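Local coordinates for protein SAR-endolysin (PDB 1XJU) that degrades the peptidoglycan of the bacterial host as a membrane-released lysozyme, helping to lyse the cell and free phage particles, at residues Trp53-Asn56 / Ile57-Glu61. Sequence-based numbering, arbitrary orientation.
Sequences WEKN and ILIAE
Ile57 reaches back one turn of helix 46-67 to meet Trp53 and Glu54, a worked example of how side chains three and four residues apart pack along a helix. Its CB sits 3.6 Å from Glu54 O, and CG1 passes 3.5 Å from Trp53 O. With CG1 beside the backbone N (chi1 -64°) and the chain then extended, CD1 meets two unlike groups. It lies 3.8 Å from Trp53 NE1, approaching the indole obliquely at its pyrrole part, and 3.8 Å from Glu54 OE2, whose chain bends at chi2 (-64°) to run alongside the isoleucine. The same carbonyl that CG1 brushes accepts the Ile57 amide, Ile57 N to Trp53 O at 3.0 Å, and three further i to i+4 bonds continue the helix as far as Ala60 N.

On the outer surface Ile59 CD1 repeats the theme, touching Lys55 CE at 3.9 Å and Asn56 OD1 at 3.8 Å. The inner surface packs on Ile10 and Phe86, the latter edge-to-face with Trp53, whose side chain lies about 6 Å from that of the catalytic Cys23. Trp53 NE1 is weakly hydrogen-bonded to Gly11 O, while Ile57 CD1 adds van der Waals contact with NE1 and the neighbouring ring carbon; toward Ile57 and Ile59 the charged chains of Glu54 and Lys55 likewise offer van der Waals contact.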
loop_
_atom_site.group_PDB
_atom_site.type_symbol
_atom_site.label_atom_id
_atom_site.label_comp_id
_atom_site.label_asym_id
_atom_site.label_seq_id
_atom_site.Cartn_x
_atom_site.Cartn_y
_atom_site.Cartn_z
ATOM N N TRP A 53 -1.200 -11.357 -10.285
ATOM C CA TRP A 53 -1.770 -10.043 -10.001
ATOM C C TRP A 53 -2.975 -10.183 -9.051
ATOM O O TRP A 53 -3.033 -9.519 -8.003
ATOM C CB TRP A 53 -2.184 -9.394 -11.306
ATOM C CG TRP A 53 -2.562 -7.962 -11.176
ATOM C CD1 TRP A 53 -3.787 -7.386 -11.000
ATOM C CD2 TRP A 53 -1.639 -6.877 -11.186
ATOM N NE1 TRP A 53 -3.687 -6.021 -10.899
ATOM C CE2 TRP A 53 -2.383 -5.665 -11.043
ATOM C CE3 TRP A 53 -0.241 -6.782 -11.378
ATOM C CZ2 TRP A 53 -1.775 -4.412 -11.069
ATOM C CZ3 TRP A 53 0.338 -5.558 -11.416
ATOM C CH2 TRP A 53 -0.418 -4.374 -11.238
ATOM N N GLU A 54 -3.939 -11.038 -9.425
ATOM C CA GLU A 54 -5.135 -11.218 -8.589
ATOM C C GLU A 54 -4.824 -11.809 -7.246
ATOM O O GLU A 54 -5.419 -11.395 -6.237
ATOM C CB GLU A 54 -6.176 -12.072 -9.321
ATOM C CG GLU A 54 -6.765 -11.313 -10.459
ATOM C CD GLU A 54 -7.532 -10.096 -9.960
ATOM O OE1 GLU A 54 -8.133 -10.163 -8.866
ATOM O OE2 GLU A 54 -7.459 -9.091 -10.621
ATOM N N LYS A 55 -3.888 -12.751 -7.194
ATOM C CA LYS A 55 -3.450 -13.315 -5.935
ATOM C C LYS A 55 -2.896 -12.209 -5.060
ATOM O O LYS A 55 -3.154 -12.186 -3.830
ATOM C CB LYS A 55 -2.375 -14.402 -6.202
ATOM C CG LYS A 55 -1.525 -14.888 -4.967
ATOM C CD LYS A 55 -0.148 -15.563 -5.330
ATOM C CE LYS A 55 0.584 -16.138 -4.084
ATOM N NZ LYS A 55 0.205 -17.541 -3.753
ATOM N N ASN A 56 -2.162 -11.293 -5.656
ATOM C CA ASN A 56 -1.570 -10.232 -4.865
ATOM C C ASN A 56 -2.610 -9.245 -4.363
ATOM O O ASN A 56 -2.470 -8.724 -3.249
ATOM C CB ASN A 56 -0.423 -9.556 -5.614
ATOM C CG ASN A 56 0.854 -10.376 -5.581
ATOM O OD1 ASN A 56 1.196 -10.970 -4.561
ATOM N ND2 ASN A 56 1.614 -10.347 -6.680
ATOM N N ILE A 57 -3.654 -9.009 -5.117
ATOM C CA ILE A 57 -4.794 -8.218 -4.603
ATOM C C ILE A 57 -5.426 -8.928 -3.412
ATOM O O ILE A 57 -5.690 -8.285 -2.386
ATOM C CB ILE A 57 -5.800 -7.907 -5.678
ATOM C CG1 ILE A 57 -5.167 -7.009 -6.749
ATOM C CG2 ILE A 57 -7.037 -7.188 -5.082
ATOM C CD1 ILE A 57 -6.043 -6.725 -7.941
ATOM N N LEU A 58 -5.597 -10.253 -3.481
ATOM C CA LEU A 58 -6.128 -11.013 -2.367
ATOM C C LEU A 58 -5.284 -10.928 -1.161
ATOM O O LEU A 58 -5.836 -10.771 -0.050
ATOM C CB LEU A 58 -6.327 -12.504 -2.770
ATOM C CG LEU A 58 -7.053 -13.404 -1.750
ATOM C CD1 LEU A 58 -8.445 -12.871 -1.496
ATOM C CD2 LEU A 58 -7.150 -14.821 -2.260
ATOM N N ILE A 59 -3.984 -11.022 -1.304
ATOM C CA ILE A 59 -3.074 -10.920 -0.229
ATOM C C ILE A 59 -3.126 -9.541 0.416
ATOM O O ILE A 59 -3.088 -9.411 1.648
ATOM C CB ILE A 59 -1.614 -11.270 -0.667
ATOM C CG1 ILE A 59 -1.484 -12.755 -0.965
ATOM C CG2 ILE A 59 -0.636 -10.937 0.402
ATOM C CD1 ILE A 59 -0.225 -13.112 -1.697
ATOM N N ALA A 60 -3.270 -8.508 -0.387
ATOM C CA ALA A 60 -3.444 -7.155 0.122
ATOM C C ALA A 60 -4.711 -7.015 0.929
ATOM O O ALA A 60 -4.705 -6.432 2.022
ATOM C CB ALA A 60 -3.381 -6.171 -1.038
ATOM N N GLU A 61 -5.820 -7.526 0.436
ATOM C CA GLU A 61 -7.082 -7.492 1.163
ATOM C C GLU A 61 -6.936 -8.230 2.460
ATOM O O GLU A 61 -7.451 -7.773 3.494
ATOM C CB GLU A 61 -8.225 -8.089 0.311
ATOM C CG GLU A 61 -8.589 -7.237 -0.850
ATOM C CD GLU A 61 -9.953 -7.472 -1.471
ATOM O OE1 GLU A 61 -10.191 -6.894 -2.543
ATOM O OE2 GLU A 61 -10.819 -8.127 -0.854
#